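Local coordinates for interleukin-10-like protein (Human herpesvirus 5, PDB 1LQS), which acts as a viral interleukin-10 homolog that binds the human IL-10 receptor, competes with human IL-10 and signals through that receptor, giving the virus immunosuppressive activity, at residues P21-T26 and Y103-Q108; V33-H36 and T41-R44; T55-K58 and S64-D67; A80-Y85 and T90-M95; E128-S131 and R136-L139. All coordinates share one frame; numbering follows the deposited sequence.

Contact 1: P21-T26 and Y103-Q108; sequences PEDYAT and YKDMRQ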
# COMPACT_ATOMS: atom_id res chain seq x y z
N PRO C 21 -19.19 -0.33 2.41
CA PRO C 21 -19.25 -0.91 3.75
C PRO C 21 -20.63 -0.69 4.39
O PRO C 21 -21.06 -1.46 5.24
CB PRO C 21 -18.10 -0.21 4.49
CG PRO C 21 -17.93 1.06 3.76
CD PRO C 21 -18.13 0.69 2.33
N GLU C 22 -21.32 0.34 3.94
CA GLU C 22 -22.65 0.65 4.43
C GLU C 22 -23.51 -0.61 4.32
O GLU C 22 -24.45 -0.80 5.10
CB GLU C 22 -23.29 1.75 3.56
CG GLU C 22 -22.58 3.13 3.60
CD GLU C 22 -21.10 3.11 3.18
OE1 GLU C 22 -20.80 2.72 2.03
OE2 GLU C 22 -20.24 3.50 4.00
N ASP C 23 -23.16 -1.47 3.37
CA ASP C 23 -23.90 -2.70 3.11
C ASP C 23 -23.61 -3.84 4.10
O ASP C 23 -24.27 -4.88 4.06
CB ASP C 23 -23.63 -3.17 1.68
CG ASP C 23 -24.89 -3.66 0.96
OD1 ASP C 23 -25.00 -4.88 0.68
OD2 ASP C 23 -25.78 -2.81 0.68
N TYR C 24 -22.64 -3.64 4.98
CA TYR C 24 -22.29 -4.67 5.95
C TYR C 24 -22.65 -4.27 7.38
O TYR C 24 -22.43 -5.04 8.31
CB TYR C 24 -20.80 -4.98 5.86
CG TYR C 24 -20.36 -5.46 4.51
CD1 TYR C 24 -19.90 -4.57 3.54
CD2 TYR C 24 -20.45 -6.81 4.17
CE1 TYR C 24 -19.55 -5.00 2.26
CE2 TYR C 24 -20.11 -7.25 2.90
CZ TYR C 24 -19.66 -6.35 1.96
OH TYR C 24 -19.35 -6.81 0.70
N ALA C 25 -23.22 -3.07 7.54
CA ALA C 25 -23.58 -2.57 8.87
C ALA C 25 -24.58 -3.40 9.69
O ALA C 25 -24.35 -3.65 10.88
CB ALA C 25 -24.05 -1.13 8.76
N THR C 26 -25.67 -3.86 9.08
CA THR C 26 -26.67 -4.63 9.84
C THR C 26 -26.17 -6.00 10.28
O THR C 26 -26.47 -6.44 11.39
CB THR C 26 -27.99 -4.79 9.07
OG1 THR C 26 -28.54 -3.50 8.78
CG2 THR C 26 -29.00 -5.54 9.92
N TYR C 103 -18.96 -12.81 4.20
CA TYR C 103 -17.88 -13.32 3.36
C TYR C 103 -18.25 -13.46 1.89
O TYR C 103 -17.49 -13.06 1.01
CB TYR C 103 -17.39 -14.68 3.87
CG TYR C 103 -16.09 -15.12 3.24
CD1 TYR C 103 -14.92 -14.37 3.41
CD2 TYR C 103 -16.01 -16.28 2.48
CE1 TYR C 103 -13.72 -14.76 2.84
CE2 TYR C 103 -14.81 -16.68 1.90
CZ TYR C 103 -13.67 -15.91 2.09
OH TYR C 103 -12.47 -16.30 1.54
N LYS C 104 -19.41 -14.05 1.61
CA LYS C 104 -19.86 -14.23 0.24
C LYS C 104 -19.97 -12.88 -0.46
O LYS C 104 -19.70 -12.78 -1.65
CB LYS C 104 -21.22 -14.94 0.21
CG LYS C 104 -21.15 -16.40 0.67
CD LYS C 104 -22.49 -17.11 0.55
CE LYS C 104 -22.37 -18.56 1.03
NZ LYS C 104 -23.67 -19.30 0.98
N ASP C 105 -20.37 -11.85 0.28
CA ASP C 105 -20.49 -10.50 -0.29
C ASP C 105 -19.15 -9.80 -0.45
O ASP C 105 -18.98 -8.99 -1.35
CB ASP C 105 -21.42 -9.64 0.56
CG ASP C 105 -22.87 -9.79 0.18
OD1 ASP C 105 -23.70 -9.02 0.72
OD2 ASP C 105 -23.17 -10.67 -0.67
N MET C 106 -18.22 -10.08 0.45
CA MET C 106 -16.91 -9.46 0.38
C MET C 106 -16.08 -9.96 -0.81
O MET C 106 -15.30 -9.20 -1.39
CB MET C 106 -16.14 -9.71 1.67
CG MET C 106 -16.59 -8.89 2.86
SD MET C 106 -15.57 -9.37 4.27
CE MET C 106 -14.01 -8.63 3.82
N ARG C 107 -16.23 -11.24 -1.18
CA ARG C 107 -15.48 -11.78 -2.31
C ARG C 107 -16.18 -11.50 -3.63
O ARG C 107 -15.95 -12.17 -4.63
CB ARG C 107 -15.24 -13.28 -2.14
CG ARG C 107 -14.35 -13.60 -0.96
CD ARG C 107 -13.80 -15.02 -0.98
NE ARG C 107 -12.55 -15.14 -1.74
CZ ARG C 107 -12.47 -15.37 -3.05
NH1 ARG C 107 -13.57 -15.52 -3.78
NH2 ARG C 107 -11.28 -15.48 -3.63
N GLN C 108 -17.04 -10.49 -3.61
CA GLN C 108 -17.80 -10.10 -4.78
C GLN C 108 -17.36 -8.67 -5.14
O GLN C 108 -17.79 -8.10 -6.15
CB GLN C 108 -19.29 -10.16 -4.43
CG GLN C 108 -20.24 -10.39 -5.57
CD GLN C 108 -21.54 -11.04 -5.10
OE1 GLN C 108 -22.61 -10.83 -5.70
NE2 GLN C 108 -21.45 -11.83 -4.03

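Contact 2: V33-H36 and T41-R44; sequences VTFH and TLQR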
# COMPACT_ATOMS: atom_id res chain seq x y z
N VAL C 33 -24.87 -8.26 18.32
CA VAL C 33 -25.96 -8.41 19.28
C VAL C 33 -26.03 -9.85 19.77
O VAL C 33 -26.23 -10.08 20.96
CB VAL C 33 -27.39 -7.99 18.76
CG1 VAL C 33 -27.40 -6.51 18.38
CG2 VAL C 33 -27.82 -8.87 17.61
N THR C 34 -25.86 -10.83 18.87
CA THR C 34 -25.89 -12.23 19.27
C THR C 34 -24.69 -12.46 20.19
O THR C 34 -24.78 -13.16 21.20
CB THR C 34 -25.75 -13.23 18.08
OG1 THR C 34 -26.88 -13.13 17.21
CG2 THR C 34 -25.63 -14.66 18.59
N PHE C 35 -23.56 -11.85 19.85
CA PHE C 35 -22.37 -12.02 20.65
C PHE C 35 -22.51 -11.51 22.07
O PHE C 35 -21.98 -12.09 23.00
CB PHE C 35 -21.18 -11.31 20.02
CG PHE C 35 -19.89 -11.53 20.76
CD1 PHE C 35 -19.27 -12.78 20.73
CD2 PHE C 35 -19.34 -10.51 21.54
CE1 PHE C 35 -18.12 -13.02 21.46
CE2 PHE C 35 -18.19 -10.73 22.28
CZ PHE C 35 -17.57 -12.00 22.24
N HIS C 36 -23.21 -10.39 22.22
CA HIS C 36 -23.38 -9.79 23.53
C HIS C 36 -24.11 -10.73 24.50
O HIS C 36 -23.80 -10.77 25.68
CB HIS C 36 -24.15 -8.47 23.41
CG HIS C 36 -24.51 -7.85 24.72
ND1 HIS C 36 -23.57 -7.21 25.52
CD2 HIS C 36 -25.68 -7.80 25.40
CE1 HIS C 36 -24.15 -6.81 26.64
NE2 HIS C 36 -25.43 -7.15 26.59
N THR C 41 -20.18 -16.11 28.80
CA THR C 41 -19.77 -17.51 28.77
C THR C 41 -18.43 -17.63 28.03
O THR C 41 -17.44 -18.10 28.61
CB THR C 41 -20.80 -18.39 28.04
OG1 THR C 41 -22.01 -18.44 28.80
CG2 THR C 41 -20.26 -19.81 27.85
N LEU C 42 -18.40 -17.20 26.77
CA LEU C 42 -17.19 -17.28 25.96
C LEU C 42 -15.99 -16.56 26.54
O LEU C 42 -14.86 -16.92 26.22
CB LEU C 42 -17.43 -16.73 24.54
CG LEU C 42 -18.50 -17.44 23.69
CD1 LEU C 42 -18.44 -16.94 22.27
CD2 LEU C 42 -18.26 -18.93 23.73
N GLN C 43 -16.20 -15.55 27.39
CA GLN C 43 -15.06 -14.84 27.95
C GLN C 43 -14.76 -15.19 29.41
O GLN C 43 -14.17 -14.38 30.13
CB GLN C 43 -15.25 -13.32 27.82
CG GLN C 43 -15.39 -12.81 26.38
CD GLN C 43 -15.39 -11.29 26.29
OE1 GLN C 43 -15.96 -10.61 27.14
NE2 GLN C 43 -14.77 -10.75 25.25
N ARG C 44 -15.15 -16.39 29.83
CA ARG C 44 -14.90 -16.81 31.21
C ARG C 44 -13.45 -17.22 31.45
O ARG C 44 -12.73 -16.53 32.17
CB ARG C 44 -15.85 -17.94 31.64
CG ARG C 44 -16.93 -17.41 32.59
CD ARG C 44 -17.62 -18.48 33.43
NE ARG C 44 -18.40 -19.42 32.64
CZ ARG C 44 -19.46 -20.08 33.09
NH1 ARG C 44 -19.87 -19.88 34.34
NH2 ARG C 44 -20.11 -20.94 32.31

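Contact 3: T55-K58 and S64-D67; sequences TVVK and SVMD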
# COMPACT_ATOMS: atom_id res chain seq x y z
N THR C 55 -3.08 -4.59 14.54
CA THR C 55 -2.53 -4.35 13.21
C THR C 55 -2.80 -5.56 12.35
O THR C 55 -2.82 -5.48 11.14
CB THR C 55 -1.02 -4.12 13.25
OG1 THR C 55 -0.37 -5.29 13.78
CG2 THR C 55 -0.70 -2.89 14.12
N VAL C 56 -3.03 -6.68 13.03
CA VAL C 56 -3.31 -7.97 12.44
C VAL C 56 -3.87 -7.92 11.02
O VAL C 56 -3.48 -8.72 10.16
CB VAL C 56 -4.30 -8.75 13.33
CG1 VAL C 56 -5.70 -8.19 13.16
CG2 VAL C 56 -4.25 -10.24 13.03
N VAL C 57 -4.78 -6.99 10.79
CA VAL C 57 -5.43 -6.88 9.49
C VAL C 57 -5.09 -5.57 8.76
O VAL C 57 -5.66 -5.24 7.72
CB VAL C 57 -6.97 -7.11 9.69
CG1 VAL C 57 -7.80 -6.04 9.01
CG2 VAL C 57 -7.34 -8.50 9.18
N LYS C 58 -4.12 -4.84 9.31
CA LYS C 58 -3.63 -3.57 8.74
C LYS C 58 -2.34 -3.82 7.96
O LYS C 58 -1.81 -4.94 7.93
CB LYS C 58 -3.33 -2.54 9.84
CG LYS C 58 -4.57 -1.96 10.50
CD LYS C 58 -4.23 -0.84 11.47
CE LYS C 58 -5.48 -0.34 12.16
NZ LYS C 58 -5.17 0.63 13.24
N SER C 64 -4.91 -10.04 2.88
CA SER C 64 -4.56 -11.44 2.92
C SER C 64 -4.90 -12.04 4.28
O SER C 64 -5.41 -13.16 4.37
CB SER C 64 -3.06 -11.58 2.63
OG SER C 64 -2.67 -12.93 2.47
N VAL C 65 -4.62 -11.30 5.34
CA VAL C 65 -4.89 -11.80 6.68
C VAL C 65 -6.39 -11.80 6.96
O VAL C 65 -6.89 -12.67 7.67
CB VAL C 65 -4.17 -10.95 7.76
CG1 VAL C 65 -4.58 -11.42 9.14
CG2 VAL C 65 -2.65 -11.06 7.59
N MET C 66 -7.10 -10.83 6.40
CA MET C 66 -8.53 -10.73 6.62
C MET C 66 -9.23 -11.96 6.07
O MET C 66 -10.16 -12.47 6.71
CB MET C 66 -9.10 -9.47 5.94
CG MET C 66 -10.54 -9.12 6.33
SD MET C 66 -10.74 -8.44 8.03
CE MET C 66 -11.05 -9.94 8.90
N ASP C 67 -8.79 -12.43 4.90
CA ASP C 67 -9.40 -13.61 4.29
C ASP C 67 -9.05 -14.84 5.09
O ASP C 67 -9.93 -15.65 5.41
CB ASP C 67 -8.92 -13.83 2.85
CG ASP C 67 -9.81 -14.80 2.08
OD1 ASP C 67 -10.93 -14.37 1.69
OD2 ASP C 67 -9.42 -15.98 1.86

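Contact 4: A80-Y85 and T90-M95; sequences AGDHVY and TELHSM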
# COMPACT_ATOMS: atom_id res chain seq x y z
N ALA C 80 -15.59 -26.03 15.43
CA ALA C 80 -14.99 -26.59 16.63
C ALA C 80 -15.72 -26.06 17.86
O ALA C 80 -15.75 -26.71 18.89
CB ALA C 80 -13.52 -26.23 16.70
N GLY C 81 -16.30 -24.87 17.72
CA GLY C 81 -17.02 -24.24 18.82
C GLY C 81 -18.23 -25.02 19.30
O GLY C 81 -18.56 -24.99 20.48
N ASP C 82 -18.89 -25.73 18.39
CA ASP C 82 -20.07 -26.52 18.73
C ASP C 82 -19.78 -27.62 19.77
O ASP C 82 -20.67 -28.03 20.53
CB ASP C 82 -20.66 -27.14 17.47
CG ASP C 82 -21.55 -26.17 16.71
OD1 ASP C 82 -21.21 -24.96 16.62
OD2 ASP C 82 -22.59 -26.62 16.20
N HIS C 83 -18.54 -28.09 19.82
CA HIS C 83 -18.15 -29.14 20.75
C HIS C 83 -17.73 -28.60 22.12
O HIS C 83 -18.05 -29.20 23.14
CB HIS C 83 -17.02 -29.97 20.13
CG HIS C 83 -17.44 -30.71 18.89
ND1 HIS C 83 -18.17 -30.11 17.88
CD2 HIS C 83 -17.26 -32.00 18.51
CE1 HIS C 83 -18.43 -31.00 16.94
NE2 HIS C 83 -17.89 -32.15 17.30
N VAL C 84 -17.03 -27.47 22.14
CA VAL C 84 -16.60 -26.87 23.40
C VAL C 84 -17.74 -26.16 24.13
O VAL C 84 -17.73 -26.05 25.35
CB VAL C 84 -15.43 -25.89 23.17
CG1 VAL C 84 -15.78 -24.93 22.07
CG2 VAL C 84 -15.12 -25.12 24.45
N TYR C 85 -18.74 -25.68 23.39
CA TYR C 85 -19.87 -25.00 24.00
C TYR C 85 -21.20 -25.54 23.48
O TYR C 85 -21.94 -24.85 22.78
CB TYR C 85 -19.80 -23.50 23.72
CG TYR C 85 -18.55 -22.84 24.24
CD1 TYR C 85 -17.52 -22.47 23.39
CD2 TYR C 85 -18.44 -22.52 25.58
CE1 TYR C 85 -16.41 -21.80 23.86
CE2 TYR C 85 -17.33 -21.84 26.07
CZ TYR C 85 -16.32 -21.48 25.21
OH TYR C 85 -15.25 -20.77 25.71
N THR C 90 -26.79 -22.83 19.10
CA THR C 90 -27.69 -21.98 18.34
C THR C 90 -27.06 -20.62 18.06
O THR C 90 -26.99 -20.19 16.91
CB THR C 90 -28.99 -21.81 19.09
OG1 THR C 90 -29.53 -23.12 19.34
CG2 THR C 90 -29.99 -20.98 18.29
N GLU C 91 -26.62 -19.95 19.11
CA GLU C 91 -25.97 -18.65 18.96
C GLU C 91 -24.76 -18.76 18.04
O GLU C 91 -24.54 -17.90 17.19
CB GLU C 91 -25.51 -18.11 20.32
CG GLU C 91 -26.62 -17.56 21.18
CD GLU C 91 -27.44 -18.63 21.86
OE1 GLU C 91 -28.45 -18.25 22.50
OE2 GLU C 91 -27.10 -19.83 21.78
N LEU C 92 -23.98 -19.82 18.21
CA LEU C 92 -22.80 -20.06 17.38
C LEU C 92 -23.16 -20.14 15.91
O LEU C 92 -22.55 -19.47 15.09
CB LEU C 92 -22.09 -21.33 17.84
CG LEU C 92 -21.30 -21.16 19.14
CD1 LEU C 92 -20.80 -22.49 19.64
CD2 LEU C 92 -20.14 -20.20 18.92
N HIS C 93 -24.16 -20.96 15.58
CA HIS C 93 -24.60 -21.13 14.20
C HIS C 93 -25.09 -19.83 13.59
O HIS C 93 -24.79 -19.52 12.44
CB HIS C 93 -25.70 -22.18 14.12
CG HIS C 93 -25.24 -23.57 14.43
ND1 HIS C 93 -26.09 -24.66 14.43
CD2 HIS C 93 -24.01 -24.06 14.72
CE1 HIS C 93 -25.40 -25.75 14.71
NE2 HIS C 93 -24.14 -25.41 14.89
N SER C 94 -25.85 -19.07 14.37
CA SER C 94 -26.38 -17.79 13.91
C SER C 94 -25.25 -16.87 13.46
O SER C 94 -25.31 -16.24 12.40
CB SER C 94 -27.17 -17.14 15.05
OG SER C 94 -27.48 -15.79 14.76
N MET C 95 -24.21 -16.80 14.28
CA MET C 95 -23.07 -15.96 13.98
C MET C 95 -22.31 -16.46 12.76
O MET C 95 -22.01 -15.68 11.85
CB MET C 95 -22.13 -15.85 15.20
CG MET C 95 -22.71 -15.01 16.36
SD MET C 95 -21.61 -14.64 17.79
CE MET C 95 -21.46 -16.28 18.52

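Contact 5: E128-S131 and R136-L139; sequences ERKS and RKGL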
# COMPACT_ATOMS: atom_id res chain seq x y z
N GLU C 128 -3.96 -12.37 -23.78
CA GLU C 128 -4.72 -13.51 -24.27
C GLU C 128 -5.72 -13.14 -25.34
O GLU C 128 -6.26 -14.01 -26.02
CB GLU C 128 -5.41 -14.23 -23.12
CG GLU C 128 -4.85 -15.64 -22.89
CD GLU C 128 -3.36 -15.64 -22.55
OE1 GLU C 128 -2.65 -16.59 -22.95
OE2 GLU C 128 -2.89 -14.70 -21.86
N ARG C 129 -5.96 -11.84 -25.50
CA ARG C 129 -6.88 -11.40 -26.53
C ARG C 129 -6.05 -11.07 -27.78
O ARG C 129 -6.56 -10.54 -28.77
CB ARG C 129 -7.70 -10.19 -26.04
CG ARG C 129 -6.95 -8.86 -25.91
CD ARG C 129 -7.75 -7.88 -25.04
NE ARG C 129 -7.28 -6.50 -25.20
CZ ARG C 129 -7.51 -5.52 -24.34
NH1 ARG C 129 -8.22 -5.75 -23.24
NH2 ARG C 129 -7.03 -4.30 -24.57
N LYS C 130 -4.76 -11.41 -27.71
CA LYS C 130 -3.83 -11.22 -28.82
C LYS C 130 -4.01 -12.44 -29.72
O LYS C 130 -4.26 -13.55 -29.23
CB LYS C 130 -2.38 -11.18 -28.32
CG LYS C 130 -2.04 -9.98 -27.45
CD LYS C 130 -1.99 -8.69 -28.24
CE LYS C 130 -1.84 -7.50 -27.31
NZ LYS C 130 -0.69 -7.64 -26.37
N SER C 131 -3.90 -12.24 -31.03
CA SER C 131 -4.09 -13.34 -31.97
C SER C 131 -3.06 -14.46 -31.81
O SER C 131 -3.21 -15.53 -32.39
CB SER C 131 -4.09 -12.80 -33.41
OG SER C 131 -2.90 -12.10 -33.73
N ARG C 136 4.35 -12.73 -28.87
CA ARG C 136 5.04 -11.67 -29.58
C ARG C 136 5.28 -10.43 -28.73
O ARG C 136 6.42 -9.95 -28.64
CB ARG C 136 4.24 -11.30 -30.82
CG ARG C 136 5.00 -11.41 -32.11
CD ARG C 136 4.11 -11.04 -33.27
NE ARG C 136 3.24 -12.14 -33.69
CZ ARG C 136 1.94 -12.03 -33.92
NH1 ARG C 136 1.32 -10.87 -33.78
NH2 ARG C 136 1.25 -13.08 -34.34
N LYS C 137 4.23 -9.89 -28.12
CA LYS C 137 4.38 -8.69 -27.30
C LYS C 137 5.24 -8.98 -26.10
O LYS C 137 5.99 -8.13 -25.64
CB LYS C 137 3.02 -8.15 -26.85
CG LYS C 137 3.07 -6.95 -25.92
CD LYS C 137 3.75 -5.73 -26.53
CE LYS C 137 2.90 -5.11 -27.64
NZ LYS C 137 3.51 -3.88 -28.25
N GLY C 138 5.14 -10.21 -25.60
CA GLY C 138 5.91 -10.59 -24.44
C GLY C 138 7.41 -10.58 -24.70
O GLY C 138 8.18 -10.03 -23.91
N LEU C 139 7.83 -11.18 -25.80
CA LEU C 139 9.24 -11.21 -26.11
C LEU C 139 9.70 -9.83 -26.55
O LEU C 139 10.87 -9.46 -26.41
CB LEU C 139 9.50 -12.26 -27.19
CG LEU C 139 9.32 -13.69 -26.67
CD1 LEU C 139 9.56 -14.70 -27.79
CD2 LEU C 139 10.28 -13.94 -25.51

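Contact 1: P21-T26 and Y103-Q108
Tyr24 reaches across to the last turn of helix 89-106 and lays the end of its ring against Asp105 and Met106. Tyr103, the first residue of 103-108, points away from Tyr24. Its hydroxyl hydrogen-bonds Asp67 OD1 on helix 62-84.

Asp105 turns toward Tyr24. Its CB lies 3.6 Å from Tyr24 CE2, and the ring and carboxylate planes are 78° apart. Tyr24 OH comes within 3.0 Å of Asp105 O, yet its hydrogen bond goes to Gln18 O. Tyr24 CG stands opposite the carbonyl carbon (chi1 -59°), which sends the ring toward the end of helix 89-106. The Asp105 carboxylate has its own partner, a salt bridge from OD1 to Arg27. This probably eases the closeness of Asp23 OD1, 4.3 Å from Asp105 OD1.

The contact joins the turn leading into helix 25-42 to the end of helix 89-106 in the helical interleukin-10 fold. The disulfide Cys19-Cys109 ties together the chain just outside both segments. Leu149 and Leu153 of the second subunit pack on Met106 and Tyr24, as expected for an intertwined dimer.

Met106 comes next and puts CG 3.9 Å from Tyr24 CE2. The side chain also touches Leu70 on helix 62-84. Arg107 leaves the helical conformation. Gln108 folds back, and its NE2 hydrogen-bonds Lys104 O at 3.1 Å, from above the carbonyl plane, with an N-H...O angle of 140°.

Contact 2: V33-H36 and T41-R44
Phe35 has the largest share of this contact, and its ring reaches Leu42 in the last turn of the same helix and Gln43 just beyond it. The two segments are successive parts of one stretch of chain, helix 25-42 and its end, so their contact is local. The nearest CA atoms, those of Phe35 and Leu42, are 9.1 Å apart, and the side chains bridge the gap. Phe35 CG lies opposite the backbone N (chi1 -176°), which swings the ring toward Leu42.

Leu42 meets the ring with one methyl. Its CD1 is 4.0 Å from Phe35 CE1, and it approaches at a slant. This is an apolar contact between buried side chains.

Gln43 is the first residue past the helical conformation. Its amide comes to the rim of the ring, with NE2 4.3 Å from Phe35 CZ and near the ring plane. No hydrogen bond crosses between the segments. The amide is instead engaged by other chains. NE2 hydrogen-bonds Ser140 O of the second subunit, and OE1 hydrogen-bonds the backbone of a different protein chain. That protein is probably the receptor, which would place this helix end at the binding surface.

Phe35 also touches Met95 on helix 89-106, while Leu42 packs on Tyr85 and Leu88 of the turn between helices 62-84 and 89-106. Leu139 of the second subunit, on helix 135-140, lies against Leu42 as well.

Contact 3: T55-K58 and S64-D67
Val57 and Val65 bring their CA atoms to 5.7 Å where the type I beta turn Thr55-Lys58 lies against a turn of helix 62-84. No hydrogen bond links the two segments, and valine and methionine side chains, with the Val56 carbonyl, make the join.

Val65 points toward the turn. Its CG1 methyl faces Val56 O, lies 4.1 Å from Val56 CG2 and is 4.0 Å from Val57 CG2. One branch of Val65 therefore sits among the carbonyl of Val56 and the side chains of both turn valines.

Val57 works with its two methyls. CG2 is the nearer to Met66, 3.6 Å from SD, while CG1 is 3.9 Å from the same sulfur. The Met66 chain bends at chi2 (73°) and chi3, and the fold lets SD and CE lie beside the valine. The four touching residues are all buried.

Cys60 and Cys63 lie in the short link between the segments. Cys63 is bonded to Cys114, and Cys60 forms an interchain disulfide, so this corner is covalently tied within the subunit and across to another chain.

The second subunit packs over the same valine and methionine side chains. Its helix 116-126 brings Leu123 to Val56 and Val119 to Val65. Its helix 142-155 puts Tyr152 on both Val57 and Met66. The contact thus joins the loop after helix 25-42 to helix 62-84 under two helices of the other subunit, as in the intertwined dimers of this family.

Contact 4: A80-Y85 and T90-M95
Leu92 and His93 of helix 89-106 meet Gly81, Asp82 and Tyr85 at the end of helix 62-84. The motif is an antiparallel helical hairpin. The two short axes approach to 9.7 Å, with an angle of 166° between their directions.

Leu92 points toward helix 62-84 and packs against its end. Its CD1 lies 3.5 Å from Gly81 O, where the glycine offers main chain alone. The same methyl is 4.3 Å from Tyr85 CB. Asp82 OD1 is also 3.9 Å from Leu92 CB.

The polar partner is His93. Its CG lies opposite the carbonyl carbon (chi1 -68°), which carries the imidazole toward Asp82. NE2-H donates to Asp82 OD2 at the ring edge, near the ring plane, and carboxylate and ring are only 20° apart. The hydrogen bond is very short as modelled, His93 NE2 to Asp82 OD2 2.4 Å, so its exact geometry is doubtful. It sits at the outer side of the hairpin, while Leu92 is buried.

Further out, Lys89 makes a long, weak ion pair with Asp82 OD2. Phe78, one turn before Gly81, packs on Leu92. Arg136 of the second subunit touches Tyr85. Tyr85 is the first residue to leave the helical conformation after helix 62-84. Its neighbour Val84 places CG2 3.6 Å above one face of the Tyr85 ring, offset toward the rim.

Contact 5: E128-S131 and R136-L139
Lys130 and Lys137 make a loose, partly buried contact between a loop and the helix that follows it, far from the centre of the chain. Segment 128-131 lies in the loop after helix 116-126, and 136-139 lies on helix 135-140. The nearest CA atoms, of Lys130 and Lys137, are 8.7 Å apart.

The amino group of Lys130 touches the carbon chain of Lys137. Lys130 NZ is 3.8 Å from both CB and CG of Lys137, so it rests alongside the base of the other lysine. The Lys130 chain bends at chi2 (-71°) and chi4 (53°), which curls its end over toward the helix. Lys137 bends at chi2 and chi3 and carries its own NZ away, 5.9 Å from Lys130 NZ. The separation probably limits repulsion between the two ammonium groups.

Ser131 and Arg136 form the second pair. Ser131 OG faces the edge of the guanidinium, near its plane, at 4.3 Å from Arg136 NH2, too long for a hydrogen bond. The loop and helix are tied more directly by Asp132, whose OD2 accepts a hydrogen bond from Arg136 N.

The charged ends of Arg136 and Lys137 find partners on the second subunit. Arg136 NH1 makes a salt bridge to Glu45 there, and Lys137 NZ hydrogen-bonds Ser49 O and Asp47 O. Trp51 of that subunit packs on Lys137. A bound NAG lies about 8 Å from the Arg136 side chain. This embrace of one subunit's C-terminal helices by the other's chain is characteristic of the intertwined interleukin-10 dimer.

Contacts 2 and 3 are buried throughout, while contacts 1, 4 and 5 are partly buried. Helix 25-42 serves contacts 1 and 2, helix 89-106 serves contacts 1 and 4, and helix 62-84 serves contacts 3 and 4. Contacts 2 and 4 adjoin, and so do contacts 1 and 3. Contact 5 stands apart, with its centre about 56 Å from that of contact 2. Contact 3 is almost wholly apolar in its side chains, whereas contact 4 adds a His-carboxylate hydrogen bond, very short as modelled, at its exposed side. Contact 5 joins mostly basic side chains, two of them bonded to the second subunit. All five touch that subunit.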